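Local coordinates for putative uncharacterized protein (Burkholderia ambifaria, PDB 3W20) that probably hydroxylates N-substituted L-amino acids as a metal- and 2-oxoglutarate-dependent dioxygenase, here with zinc in the metal site, at residues I38-V43 against L237-S242; R102-L107 against F135-R140; F181-G186 against R255-L260; D188-M193 against K231-Q236. One frame throughout, in Å; residues are numbered along the deposited sequence.

Interaction 1 of 4, residues I38-V43 against L237-S242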
loop_
_atom_site.group_PDB
_atom_site.type_symbol
_atom_site.label_atom_id
_atom_site.label_comp_id
_atom_site.label_asym_id
_atom_site.label_seq_id
_atom_site.Cartn_x
_atom_site.Cartn_y
_atom_site.Cartn_z
ATOM N N ILE A 38 4.561 -32.466 -0.608
ATOM C CA ILE A 38 4.091 -33.263 0.552
ATOM C C ILE A 38 2.601 -33.016 0.679
ATOM O O ILE A 38 2.103 -31.848 0.711
ATOM C CB ILE A 38 4.799 -32.890 1.837
ATOM C CG1 ILE A 38 6.323 -33.113 1.665
ATOM C CG2 ILE A 38 4.357 -33.846 3.000
ATOM C CD1 ILE A 38 7.129 -32.810 2.962
ATOM N N VAL A 39 1.861 -34.125 0.775
ATOM C CA VAL A 39 0.414 -34.022 0.992
ATOM C C VAL A 39 0.039 -34.613 2.346
ATOM O O VAL A 39 0.391 -35.766 2.635
ATOM C CB VAL A 39 -0.379 -34.725 -0.116
ATOM C CG1 VAL A 39 -1.876 -34.578 0.219
ATOM C CG2 VAL A 39 -0.100 -34.064 -1.476
HETATM N N MSE A 40 -0.648 -33.849 3.204
HETATM C CA MSE A 40 -0.871 -34.252 4.602
HETATM C C MSE A 40 -2.368 -34.236 4.949
HETATM O O MSE A 40 -3.103 -33.378 4.527
HETATM C CB MSE A 40 -0.193 -33.191 5.543
HETATM C CG MSE A 40 1.260 -32.947 5.120
HETATM SE SE MSE A 40 2.084 -31.699 6.432
HETATM C CE MSE A 40 1.960 -32.841 8.004
ATOM N N ASP A 41 -2.817 -35.225 5.730
ATOM C CA ASP A 41 -4.210 -35.337 6.135
ATOM C C ASP A 41 -4.385 -34.551 7.418
ATOM O O ASP A 41 -4.053 -34.996 8.494
ATOM C CB ASP A 41 -4.562 -36.809 6.381
ATOM C CG ASP A 41 -4.566 -37.628 5.131
ATOM O OD1 ASP A 41 -4.228 -37.137 4.038
ATOM O OD2 ASP A 41 -4.923 -38.812 5.219
ATOM N N ILE A 42 -4.900 -33.340 7.286
ATOM C CA ILE A 42 -4.953 -32.401 8.393
ATOM C C ILE A 42 -6.326 -32.394 9.035
ATOM O O ILE A 42 -6.433 -32.496 10.268
ATOM C CB ILE A 42 -4.643 -30.960 7.911
ATOM C CG1 ILE A 42 -3.217 -30.890 7.301
ATOM C CG2 ILE A 42 -4.818 -29.981 9.065
ATOM C CD1 ILE A 42 -2.161 -31.473 8.241
ATOM N N VAL A 43 -7.356 -32.225 8.228
ATOM C CA VAL A 43 -8.676 -31.932 8.816
ATOM C C VAL A 43 -9.604 -33.145 8.639
ATOM O O VAL A 43 -9.794 -33.624 7.492
ATOM C CB VAL A 43 -9.364 -30.758 8.125
ATOM C CG1 VAL A 43 -10.737 -30.487 8.789
ATOM C CG2 VAL A 43 -8.494 -29.508 8.159
ATOM N N LEU A 237 -3.722 -31.050 3.114
ATOM C CA LEU A 237 -2.898 -29.847 2.919
ATOM C C LEU A 237 -1.801 -30.281 1.950
ATOM O O LEU A 237 -1.112 -31.260 2.208
ATOM C CB LEU A 237 -2.229 -29.509 4.237
ATOM C CG LEU A 237 -1.214 -28.339 4.189
ATOM C CD1 LEU A 237 -1.852 -26.993 3.762
ATOM C CD2 LEU A 237 -0.607 -28.240 5.603
ATOM N N THR A 238 -1.643 -29.520 0.872
ATOM C CA THR A 238 -0.602 -29.800 -0.081
ATOM C C THR A 238 0.495 -28.710 0.072
ATOM O O THR A 238 0.150 -27.529 -0.021
ATOM C CB THR A 238 -1.193 -29.729 -1.469
ATOM O OG1 THR A 238 -2.164 -30.788 -1.559
ATOM C CG2 THR A 238 -0.138 -30.078 -2.535
ATOM N N LEU A 239 1.739 -29.133 0.277
ATOM C CA LEU A 239 2.872 -28.230 0.471
ATOM C C LEU A 239 3.852 -28.563 -0.665
ATOM O O LEU A 239 4.085 -29.773 -0.951
ATOM C CB LEU A 239 3.497 -28.495 1.792
ATOM C CG LEU A 239 2.577 -28.306 3.019
ATOM C CD1 LEU A 239 3.297 -28.908 4.200
ATOM C CD2 LEU A 239 2.491 -26.792 3.155
ATOM N N PHE A 240 4.270 -27.563 -1.446
ATOM C CA PHE A 240 5.114 -27.874 -2.538
ATOM C C PHE A 240 6.069 -26.748 -2.873
ATOM O O PHE A 240 5.857 -25.593 -2.461
ATOM C CB PHE A 240 4.302 -28.158 -3.850
ATOM C CG PHE A 240 3.472 -26.992 -4.317
ATOM C CD1 PHE A 240 3.820 -26.265 -5.470
ATOM C CD2 PHE A 240 2.287 -26.657 -3.638
ATOM C CE1 PHE A 240 3.019 -25.167 -5.883
ATOM C CE2 PHE A 240 1.499 -25.567 -4.041
ATOM C CZ PHE A 240 1.839 -24.843 -5.172
ATOM N N GLN A 241 7.100 -27.106 -3.652
ATOM C CA GLN A 241 8.064 -26.048 -4.056
ATOM C C GLN A 241 7.454 -25.248 -5.193
ATOM O O GLN A 241 7.299 -25.732 -6.370
ATOM C CB GLN A 241 9.450 -26.632 -4.411
ATOM C CG GLN A 241 10.086 -27.275 -3.222
ATOM C CD GLN A 241 11.601 -27.483 -3.453
ATOM O OE1 GLN A 241 12.269 -26.576 -3.967
ATOM N NE2 GLN A 241 12.129 -28.623 -3.099
ATOM N N SER A 242 7.108 -23.963 -4.935
ATOM C CA SER A 242 6.238 -23.287 -5.884
ATOM C C SER A 242 6.978 -22.739 -7.126
ATOM O O SER A 242 6.341 -22.308 -8.089
ATOM C CB SER A 242 5.410 -22.205 -5.184
ATOM O OG SER A 242 6.237 -21.089 -4.830
#
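Ile38 to Met40 pair with Leu237 to Leu239 as antiparallel strands, and the side chains sort onto two faces of the sheet. Ile38 with Leu239 and selenomethionine Met40 with Leu237 are the hydrogen-bonded pairs, each closed by two backbone bonds; Ile38 N to Leu239 O measures 2.8 Å. Between them Val39 and Thr238 form a non-hydrogen-bonded pair, with CA atoms 4.5 Å apart. These two side chains lie side by side and point the same way. Val39 CG2 sits 3.9 Å from Thr238 OG1, because the hydroxyl is anti to the carbonyl carbon (chi1 -64°), and 4.1 Å from Thr238 CG2, so both branches of the threonine meet one methyl.

On the other face the contact is apolar and partly diagonal. Met40 CG is anti to the carbonyl carbon (chi1 -51°) and SE continues anti along the chain (chi2 -176°), where it reaches diagonally to Leu239 CD1 at 3.8 Å; the bend at chi3 carries CE away. Met40 and its direct partner Leu237 meet through their CB atoms. Ile42, just past the end of the strand, packs on Leu237: Ile42 CG1 lies 3.5 Å from Leu237 CB and 4.1 Å from Leu237 CD2, the two side chains crossing obliquely.

Helix 23-31 covers this second face, with Ala26 against Ile38 and Met40, Ile23 against Leu237 and Leu30 against Leu239. Val39 and Asp41 bond through their backbones to strand 4-10, while Thr238 bonds to Phe181 of strand 178-185, so the pair joins the N-terminal strands to the double-stranded beta-helix core.

Interaction 2 of 4, residues R102-L107 against F135-R140; sequences RVNDGL and FLLATR
The C-terminal end of helix 87-107 docks on the loop that leads into strand 139-143 of the double-stranded beta-helix, and Asn104 makes the polar part of the joint. Its carboxamide spans two peptide groups of the loop: ND2 donates to Phe135 O at 2.8 Å, with the oxygen lying in the amide plane and a nearly straight N-H...O angle of 163°, while OD1 accepts from Leu137 N at 2.9 Å in a more bent bond (136°). ND2 also bonds to Glu134 OE1, so three bonds fix the rotation of this buried amide. Leu137 lies against it, CD1 3.8 Å from Asn104 CG.

The loop entering the strand also packs on the helix through leucine and valine side chains. Leu136 CD1 reaches two helix residues one turn apart, Val103 CG2 at a tight 3.5 Å and Leu107 CD1 at 3.8 Å. Val103 CG2, the methyl between the backbone N and the carbonyl carbon, is the branch that touches Leu136. Leu107 CD1 also approaches Ala138 O at 3.5 Å, and its CB faces Leu137 CB at 4.1 Å. On the rest of the fold, Leu137 packs on Pro124 and Met271, and Phe135 meets Phe97, earlier on the same helix, edge to face.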
loop_
_atom_site.group_PDB
_atom_site.type_symbol
_atom_site.label_atom_id
_atom_site.label_comp_id
_atom_site.label_asym_id
_atom_site.label_seq_id
_atom_site.Cartn_x
_atom_site.Cartn_y
_atom_site.Cartn_z
ATOM N N ARG A 102 -6.306 -4.097 6.344
ATOM C CA ARG A 102 -7.719 -4.216 6.769
ATOM C C ARG A 102 -7.998 -5.677 7.103
ATOM O O ARG A 102 -8.686 -5.999 8.040
ATOM C CB ARG A 102 -8.704 -3.761 5.672
ATOM C CG ARG A 102 -8.784 -2.244 5.446
ATOM C CD ARG A 102 -9.278 -1.516 6.693
ATOM N NE ARG A 102 -8.842 -0.109 6.802
ATOM C CZ ARG A 102 -9.097 0.672 7.854
ATOM N NH1 ARG A 102 -9.804 0.173 8.876
ATOM N NH2 ARG A 102 -8.655 1.947 7.899
ATOM N N VAL A 103 -7.447 -6.588 6.332
ATOM C CA VAL A 103 -7.947 -7.951 6.431
ATOM C C VAL A 103 -7.036 -8.873 7.270
ATOM O O VAL A 103 -7.512 -9.917 7.784
ATOM C CB VAL A 103 -8.204 -8.599 5.068
ATOM C CG1 VAL A 103 -8.940 -7.696 4.082
ATOM C CG2 VAL A 103 -6.909 -9.013 4.440
ATOM N N ASN A 104 -5.778 -8.516 7.463
ATOM C CA ASN A 104 -4.840 -9.436 8.153
ATOM C C ASN A 104 -5.165 -9.609 9.651
ATOM O O ASN A 104 -4.851 -10.644 10.193
ATOM C CB ASN A 104 -3.403 -8.980 8.060
ATOM C CG ASN A 104 -2.734 -9.427 6.758
ATOM O OD1 ASN A 104 -3.302 -10.173 5.979
ATOM N ND2 ASN A 104 -1.544 -8.988 6.566
ATOM N N ASP A 105 -5.835 -8.622 10.263
ATOM C CA ASP A 105 -6.191 -8.717 11.679
ATOM C C ASP A 105 -7.092 -9.910 11.934
ATOM O O ASP A 105 -6.862 -10.705 12.879
ATOM C CB ASP A 105 -6.786 -7.398 12.178
ATOM C CG ASP A 105 -5.700 -6.328 12.468
ATOM O OD1 ASP A 105 -4.498 -6.660 12.559
ATOM O OD2 ASP A 105 -6.055 -5.136 12.599
ATOM N N GLY A 106 -8.084 -10.063 11.065
ATOM C CA GLY A 106 -8.854 -11.303 10.983
ATOM C C GLY A 106 -8.077 -12.533 10.503
ATOM O O GLY A 106 -8.137 -13.637 11.143
ATOM N N LEU A 107 -7.306 -12.394 9.393
ATOM C CA LEU A 107 -6.622 -13.639 8.903
ATOM C C LEU A 107 -5.640 -14.236 9.890
ATOM O O LEU A 107 -5.492 -15.442 9.980
ATOM C CB LEU A 107 -5.862 -13.347 7.566
ATOM C CG LEU A 107 -6.778 -13.023 6.404
ATOM C CD1 LEU A 107 -5.960 -12.513 5.197
ATOM C CD2 LEU A 107 -7.662 -14.227 5.990
ATOM N N PHE A 135 2.378 -7.768 3.916
ATOM C CA PHE A 135 1.732 -8.406 2.789
ATOM C C PHE A 135 0.437 -9.069 3.257
ATOM O O PHE A 135 0.257 -9.405 4.473
ATOM C CB PHE A 135 2.662 -9.480 2.279
ATOM C CG PHE A 135 3.841 -8.933 1.431
ATOM C CD1 PHE A 135 3.888 -9.123 0.052
ATOM C CD2 PHE A 135 4.885 -8.280 2.034
ATOM C CE1 PHE A 135 4.967 -8.606 -0.699
ATOM C CE2 PHE A 135 5.952 -7.765 1.297
ATOM C CZ PHE A 135 6.007 -7.944 -0.061
ATOM N N LEU A 136 -0.472 -9.261 2.306
ATOM C CA LEU A 136 -1.672 -10.026 2.561
ATOM C C LEU A 136 -1.258 -11.416 3.083
ATOM O O LEU A 136 -0.309 -12.039 2.549
ATOM C CB LEU A 136 -2.470 -10.192 1.234
ATOM C CG LEU A 136 -3.627 -11.162 1.329
ATOM C CD1 LEU A 136 -4.642 -10.446 2.234
ATOM C CD2 LEU A 136 -4.282 -11.413 -0.019
ATOM N N LEU A 137 -1.998 -11.978 4.070
ATOM C CA LEU A 137 -1.544 -13.289 4.634
ATOM C C LEU A 137 -1.939 -14.541 3.851
ATOM O O LEU A 137 -1.172 -15.524 3.805
ATOM C CB LEU A 137 -2.032 -13.476 6.106
ATOM C CG LEU A 137 -1.077 -12.904 7.127
ATOM C CD1 LEU A 137 -1.810 -12.719 8.501
ATOM C CD2 LEU A 137 0.103 -13.917 7.331
ATOM N N ALA A 138 -3.135 -14.539 3.306
ATOM C CA ALA A 138 -3.709 -15.827 2.788
ATOM C C ALA A 138 -5.012 -15.469 2.097
ATOM O O ALA A 138 -5.533 -14.383 2.315
ATOM C CB ALA A 138 -3.914 -16.885 3.889
ATOM N N THR A 139 -5.538 -16.396 1.291
ATOM C CA THR A 139 -6.741 -16.216 0.561
ATOM C C THR A 139 -7.585 -17.510 0.570
ATOM O O THR A 139 -7.078 -18.665 0.606
ATOM C CB THR A 139 -6.509 -15.799 -0.926
ATOM O OG1 THR A 139 -5.724 -16.786 -1.519
ATOM C CG2 THR A 139 -5.701 -14.559 -1.094
ATOM N N ARG A 140 -8.913 -17.325 0.624
ATOM C CA ARG A 140 -9.797 -18.420 0.295
ATOM C C ARG A 140 -10.084 -18.388 -1.189
ATOM O O ARG A 140 -10.289 -17.295 -1.780
ATOM C CB ARG A 140 -11.127 -18.227 1.073
ATOM C CG ARG A 140 -11.015 -18.492 2.526
ATOM C CD ARG A 140 -12.409 -18.499 3.227
ATOM N NE ARG A 140 -13.120 -17.273 2.936
ATOM C CZ ARG A 140 -14.330 -16.939 3.432
ATOM N NH1 ARG A 140 -14.972 -17.736 4.264
ATOM N NH2 ARG A 140 -14.888 -15.796 3.083
#

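Interaction 3 of 4, residues F181-G186 against R255-L260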
loop_
_atom_site.group_PDB
_atom_site.type_symbol
_atom_site.label_atom_id
_atom_site.label_comp_id
_atom_site.label_asym_id
_atom_site.label_seq_id
_atom_site.Cartn_x
_atom_site.Cartn_y
_atom_site.Cartn_z
ATOM N N PHE A 181 -1.697 -25.265 0.331
ATOM C CA PHE A 181 -3.151 -24.998 0.269
ATOM C C PHE A 181 -3.902 -26.197 0.809
ATOM O O PHE A 181 -3.481 -27.380 0.607
ATOM C CB PHE A 181 -3.601 -24.666 -1.181
ATOM C CG PHE A 181 -3.377 -25.803 -2.197
ATOM C CD1 PHE A 181 -4.381 -26.740 -2.464
ATOM C CD2 PHE A 181 -2.141 -25.926 -2.891
ATOM C CE1 PHE A 181 -4.183 -27.774 -3.400
ATOM C CE2 PHE A 181 -1.941 -26.952 -3.807
ATOM C CZ PHE A 181 -2.945 -27.904 -4.096
ATOM N N LEU A 182 -4.926 -25.875 1.588
ATOM C CA LEU A 182 -5.777 -26.887 2.233
ATOM C C LEU A 182 -7.025 -26.998 1.333
ATOM O O LEU A 182 -7.618 -25.979 0.987
ATOM C CB LEU A 182 -6.195 -26.379 3.603
ATOM C CG LEU A 182 -7.283 -27.268 4.279
ATOM C CD1 LEU A 182 -6.817 -28.707 4.571
ATOM C CD2 LEU A 182 -7.611 -26.563 5.602
ATOM N N THR A 183 -7.357 -28.226 0.913
ATOM C CA THR A 183 -8.543 -28.409 0.035
ATOM C C THR A 183 -9.740 -28.587 0.987
ATOM O O THR A 183 -9.670 -29.315 1.993
ATOM C CB THR A 183 -8.338 -29.599 -0.937
ATOM O OG1 THR A 183 -7.228 -29.282 -1.806
ATOM C CG2 THR A 183 -9.573 -29.717 -1.893
ATOM N N ILE A 184 -10.779 -27.845 0.662
ATOM C CA ILE A 184 -12.032 -27.820 1.465
ATOM C C ILE A 184 -13.176 -28.561 0.739
ATOM O O ILE A 184 -13.845 -29.401 1.364
ATOM C CB ILE A 184 -12.440 -26.364 1.769
ATOM C CG1 ILE A 184 -11.382 -25.688 2.686
ATOM C CG2 ILE A 184 -13.782 -26.317 2.514
ATOM C CD1 ILE A 184 -11.175 -26.312 4.049
ATOM N N GLN A 185 -13.374 -28.234 -0.546
ATOM C CA GLN A 185 -14.357 -28.906 -1.443
ATOM C C GLN A 185 -13.719 -29.326 -2.745
ATOM O O GLN A 185 -13.138 -28.492 -3.453
ATOM C CB GLN A 185 -15.526 -27.916 -1.720
ATOM C CG GLN A 185 -16.572 -28.417 -2.715
ATOM C CD GLN A 185 -17.777 -27.497 -2.832
ATOM O OE1 GLN A 185 -17.735 -26.322 -2.500
ATOM N NE2 GLN A 185 -18.870 -28.053 -3.313
ATOM N N GLY A 186 -13.868 -30.606 -3.115
ATOM C CA GLY A 186 -13.198 -31.086 -4.343
ATOM C C GLY A 186 -14.189 -31.037 -5.479
ATOM O O GLY A 186 -15.399 -31.102 -5.230
ATOM N N ARG A 255 -14.665 -26.167 -6.724
ATOM C CA ARG A 255 -13.534 -26.622 -5.888
ATOM C C ARG A 255 -13.255 -25.450 -4.925
ATOM O O ARG A 255 -13.214 -24.301 -5.361
ATOM C CB ARG A 255 -12.319 -26.936 -6.778
ATOM C CG ARG A 255 -11.072 -27.506 -6.079
ATOM C CD ARG A 255 -9.984 -27.673 -7.128
ATOM N NE ARG A 255 -8.673 -28.051 -6.571
ATOM C CZ ARG A 255 -7.628 -27.217 -6.400
ATOM N NH1 ARG A 255 -7.670 -25.931 -6.765
ATOM N NH2 ARG A 255 -6.487 -27.715 -5.907
ATOM N N ARG A 256 -13.133 -25.728 -3.626
ATOM C CA ARG A 256 -12.701 -24.663 -2.718
ATOM C C ARG A 256 -11.406 -25.048 -2.009
ATOM O O ARG A 256 -11.299 -26.176 -1.543
ATOM C CB ARG A 256 -13.806 -24.391 -1.691
ATOM C CG ARG A 256 -14.963 -23.639 -2.337
ATOM C CD ARG A 256 -16.026 -23.314 -1.332
ATOM N NE ARG A 256 -16.578 -24.507 -0.727
ATOM C CZ ARG A 256 -16.904 -24.561 0.541
ATOM N NH1 ARG A 256 -16.721 -23.477 1.293
ATOM N NH2 ARG A 256 -17.391 -25.665 1.050
ATOM N N THR A 257 -10.460 -24.098 -1.945
ATOM C CA THR A 257 -9.189 -24.269 -1.196
ATOM C C THR A 257 -8.906 -22.978 -0.420
ATOM O O THR A 257 -9.521 -21.917 -0.710
ATOM C CB THR A 257 -7.966 -24.566 -2.124
ATOM O OG1 THR A 257 -7.705 -23.403 -2.871
ATOM C CG2 THR A 257 -8.297 -25.723 -3.106
HETATM N N MSE A 258 -7.987 -23.045 0.552
HETATM C CA MSE A 258 -7.496 -21.898 1.247
HETATM C C MSE A 258 -6.008 -21.987 1.077
HETATM O O MSE A 258 -5.461 -23.069 1.303
HETATM C CB MSE A 258 -7.734 -22.421 2.719
HETATM C CG MSE A 258 -7.902 -21.391 3.733
HETATM SE SE MSE A 258 -8.753 -22.531 5.138
HETATM C CE MSE A 258 -10.433 -22.539 4.380
ATOM N N GLY A 259 -5.306 -20.918 0.733
ATOM C CA GLY A 259 -3.810 -21.103 0.620
ATOM C C GLY A 259 -2.945 -19.882 0.962
ATOM O O GLY A 259 -3.402 -18.754 1.100
ATOM N N LEU A 260 -1.652 -20.123 1.067
ATOM C CA LEU A 260 -0.706 -19.028 1.161
ATOM C C LEU A 260 0.633 -19.546 0.610
ATOM O O LEU A 260 0.699 -20.662 0.092
ATOM C CB LEU A 260 -0.566 -18.612 2.612
ATOM C CG LEU A 260 -0.326 -19.659 3.686
ATOM C CD1 LEU A 260 1.109 -20.243 3.749
ATOM C CD2 LEU A 260 -0.698 -19.035 5.065
#
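A classic beta bulge interrupts the antiparallel pairing of Phe181-Gln185 with Arg255-Leu260: Ile184 and Gln185 both face Arg256, and their two N-H groups converge on Arg256 O, at 2.8 Å from Ile184 N and 3.1 Å from Gln185 N. The pairing resumes with Arg256 N bonded to Gln185 O.

The two side chains of the bulge both meet that of Arg256. Gln185 is extended, CG anti to the backbone N (chi1 176°), and its OE1 accepts a hydrogen bond from Arg256 NE at 2.8 Å (N-H...O 151°); the amide and guanidinium planes stand 89° apart. Ile184 CG2 lies over one guanidinium face, offset toward its rim, while Ile184 CG1 turns to Met258 CE at 3.7 Å. Trp52 adds a cation-pi contact to Arg256.

Toward the other end, Leu182 and selenomethionine Met258 form a hydrogen-bonded pair. Phe181 pairs with Gly259, CA atoms 4.0 Å apart, where a CB on the glycine would be tight against Phe181 CB.

On the face with Phe181, Thr183 and Thr257, the Arg255 chain is extended from CG to NE and crosses the Phe181 side chain at about a right angle. Its NH2 comes to 3.4 Å from Phe181 CE1, and Thr257 CG2 lies over the centre of the guanidinium. Tyr143 makes a cation-pi contact with Arg255.

Arg255 and Thr257, with Arg141 and Tyr143, belong to the 2-oxoglutarate site, empty in this chain. A basic residue on a late core strand is characteristic of cosubstrate binding in the double-stranded beta-helix dioxygenases.

Interaction 4 of 4, residues D188-M193 against K231-Q236; sequences DNDAGM and KPQPGQ
Neither 188-193 nor 231-236 forms a regular strand or helix across the contact; they approach as two loops, nearest at Gly192 and Lys231, whose CA atoms are 4.2 Å apart. Asp190 has positive phi and psi (64° and 37°), and Gly192 has no CB where one would clash with Lys231 CA. Gln233 to Gln236 make a type II beta turn, closed by Gln236 N to Gln233 O; Gln236 OE1 accepts from Gln233 N at 2.8 Å and so braces the turn from its side chain.

Lys231 carries much of the contact. Its chain bends at chi2 (-72°), and beyond the bend CD lies 3.1 Å from Asp190 O. NZ forms a salt bridge with Glu249, which also accepts from Gly192 N, so one carboxylate ties both loops. Asp190 OD2 stays 5.4 Å from Lys231 NZ, too far for a salt bridge, its carboxylate plane steep to the Gln233 amide. Pro232 CD approaches Gly192 CA at 4.1 Å.

Pro232 also packs on Phe181, Thr183 and Thr238, its side chain about 5 Å from that of Arg255. The two loops thus join the small sheet of 193-196, 227-230 and 246-248 to the major sheet, beside the 2-oxoglutarate site of the double-stranded beta-helix.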
loop_
_atom_site.group_PDB
_atom_site.type_symbol
_atom_site.label_atom_id
_atom_site.label_comp_id
_atom_site.label_asym_id
_atom_site.label_seq_id
_atom_site.Cartn_x
_atom_site.Cartn_y
_atom_site.Cartn_z
ATOM N N ASP A 188 -16.211 -32.348 -8.864
ATOM C CA ASP A 188 -16.871 -33.636 -9.206
ATOM C C ASP A 188 -15.921 -34.594 -9.929
ATOM O O ASP A 188 -15.863 -35.799 -9.622
ATOM C CB ASP A 188 -18.154 -33.424 -10.042
ATOM C CG ASP A 188 -19.367 -32.982 -9.189
ATOM O OD1 ASP A 188 -19.405 -33.318 -7.983
ATOM O OD2 ASP A 188 -20.281 -32.302 -9.732
ATOM N N ASN A 189 -15.164 -34.035 -10.877
ATOM C CA ASN A 189 -14.175 -34.808 -11.633
ATOM C C ASN A 189 -12.846 -34.999 -10.914
ATOM O O ASN A 189 -11.880 -35.462 -11.544
ATOM C CB ASN A 189 -13.910 -34.157 -12.979
ATOM C CG ASN A 189 -13.181 -32.807 -12.853
ATOM O OD1 ASN A 189 -13.314 -32.109 -11.849
ATOM N ND2 ASN A 189 -12.402 -32.450 -13.878
ATOM N N ASP A 190 -12.782 -34.615 -9.625
ATOM C CA ASP A 190 -11.598 -34.811 -8.827
ATOM C C ASP A 190 -10.355 -34.017 -9.341
ATOM O O ASP A 190 -9.201 -34.517 -9.226
ATOM C CB ASP A 190 -11.288 -36.311 -8.703
ATOM C CG ASP A 190 -10.381 -36.632 -7.512
ATOM O OD1 ASP A 190 -10.226 -35.778 -6.624
ATOM O OD2 ASP A 190 -9.812 -37.753 -7.477
ATOM N N ALA A 191 -10.590 -32.797 -9.847
ATOM C CA ALA A 191 -9.518 -31.944 -10.416
ATOM C C ALA A 191 -8.366 -31.784 -9.459
ATOM O O ALA A 191 -8.560 -31.421 -8.276
ATOM C CB ALA A 191 -10.037 -30.570 -10.765
ATOM N N GLY A 192 -7.152 -31.985 -9.952
ATOM C CA GLY A 192 -6.048 -31.864 -9.002
ATOM C C GLY A 192 -4.991 -30.974 -9.614
ATOM O O GLY A 192 -5.319 -30.027 -10.259
HETATM N N MSE A 193 -3.719 -31.295 -9.360
HETATM C CA MSE A 193 -2.572 -30.423 -9.704
HETATM C C MSE A 193 -1.532 -31.235 -10.404
HETATM O O MSE A 193 -1.214 -32.362 -9.948
HETATM C CB MSE A 193 -1.988 -29.799 -8.408
HETATM C CG MSE A 193 -0.925 -28.803 -8.835
HETATM SE SE MSE A 193 -0.282 -28.051 -7.076
HETATM C CE MSE A 193 1.558 -28.236 -7.334
ATOM N N LYS A 231 -3.804 -35.367 -6.592
ATOM C CA LYS A 231 -5.249 -35.169 -6.513
ATOM C C LYS A 231 -5.579 -34.968 -5.042
ATOM O O LYS A 231 -6.039 -35.900 -4.356
ATOM C CB LYS A 231 -5.997 -36.440 -7.008
ATOM C CG LYS A 231 -5.777 -36.884 -8.454
ATOM C CD LYS A 231 -6.428 -35.981 -9.483
ATOM C CE LYS A 231 -6.619 -36.751 -10.817
ATOM N NZ LYS A 231 -7.237 -35.955 -11.905
ATOM N N PRO A 232 -5.286 -33.791 -4.492
ATOM C CA PRO A 232 -5.500 -33.581 -3.054
ATOM C C PRO A 232 -7.040 -33.642 -2.785
ATOM O O PRO A 232 -7.844 -33.129 -3.603
ATOM C CB PRO A 232 -4.934 -32.165 -2.800
ATOM C CG PRO A 232 -4.131 -31.832 -3.986
ATOM C CD PRO A 232 -4.709 -32.616 -5.160
ATOM N N GLN A 233 -7.397 -34.238 -1.673
ATOM C CA GLN A 233 -8.804 -34.451 -1.299
ATOM C C GLN A 233 -9.203 -33.470 -0.227
ATOM O O GLN A 233 -8.368 -32.975 0.537
ATOM C CB GLN A 233 -8.981 -35.879 -0.776
ATOM C CG GLN A 233 -8.557 -36.942 -1.820
ATOM C CD GLN A 233 -9.426 -36.821 -3.062
ATOM O OE1 GLN A 233 -8.974 -36.531 -4.190
ATOM N NE2 GLN A 233 -10.707 -36.971 -2.848
ATOM N N PRO A 234 -10.522 -33.212 -0.105
ATOM C CA PRO A 234 -10.943 -32.497 1.131
ATOM C C PRO A 234 -10.252 -32.931 2.432
ATOM O O PRO A 234 -10.185 -34.128 2.770
ATOM C CB PRO A 234 -12.489 -32.716 1.173
ATOM C CG PRO A 234 -12.820 -32.863 -0.281
ATOM C CD PRO A 234 -11.678 -33.625 -0.931
ATOM N N GLY A 235 -9.657 -31.937 3.136
ATOM C CA GLY A 235 -9.041 -32.152 4.442
ATOM C C GLY A 235 -7.523 -32.284 4.274
ATOM O O GLY A 235 -6.780 -32.238 5.251
ATOM N N GLN A 236 -7.071 -32.438 3.033
ATOM C CA GLN A 236 -5.595 -32.564 2.763
ATOM C C GLN A 236 -4.923 -31.194 2.543
ATOM O O GLN A 236 -5.462 -30.343 1.863
ATOM C CB GLN A 236 -5.260 -33.566 1.633
ATOM C CG GLN A 236 -5.717 -35.006 1.917
ATOM C CD GLN A 236 -5.277 -35.966 0.799
ATOM O OE1 GLN A 236 -5.401 -35.671 -0.383
ATOM N NE2 GLN A 236 -4.702 -37.087 1.197
#

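How the interactions relate
Interactions 1, 3 and 4 cluster, with centres 9 to 12 Å apart, while interaction 2 lies 16 to 24 Å from them. Strand 178-185 is the shared element of the cluster: it pairs with 236-241 of interaction 1 and with 255-265 of interaction 3, and the turn of interaction 4 bonds to Thr183. Interaction 2 joins on the far side of strand 255-265, through Thr139 O to Gly259 N. Along the chain, interaction 1 encloses interactions 2 and 4, and its segments alternate with those of interaction 3, which also encloses interaction 4. Sequence-distant strands are thereby brought side by side in the sheet carrying Arg141, Tyr143, Arg255 and Thr257 of the 2-oxoglutarate site.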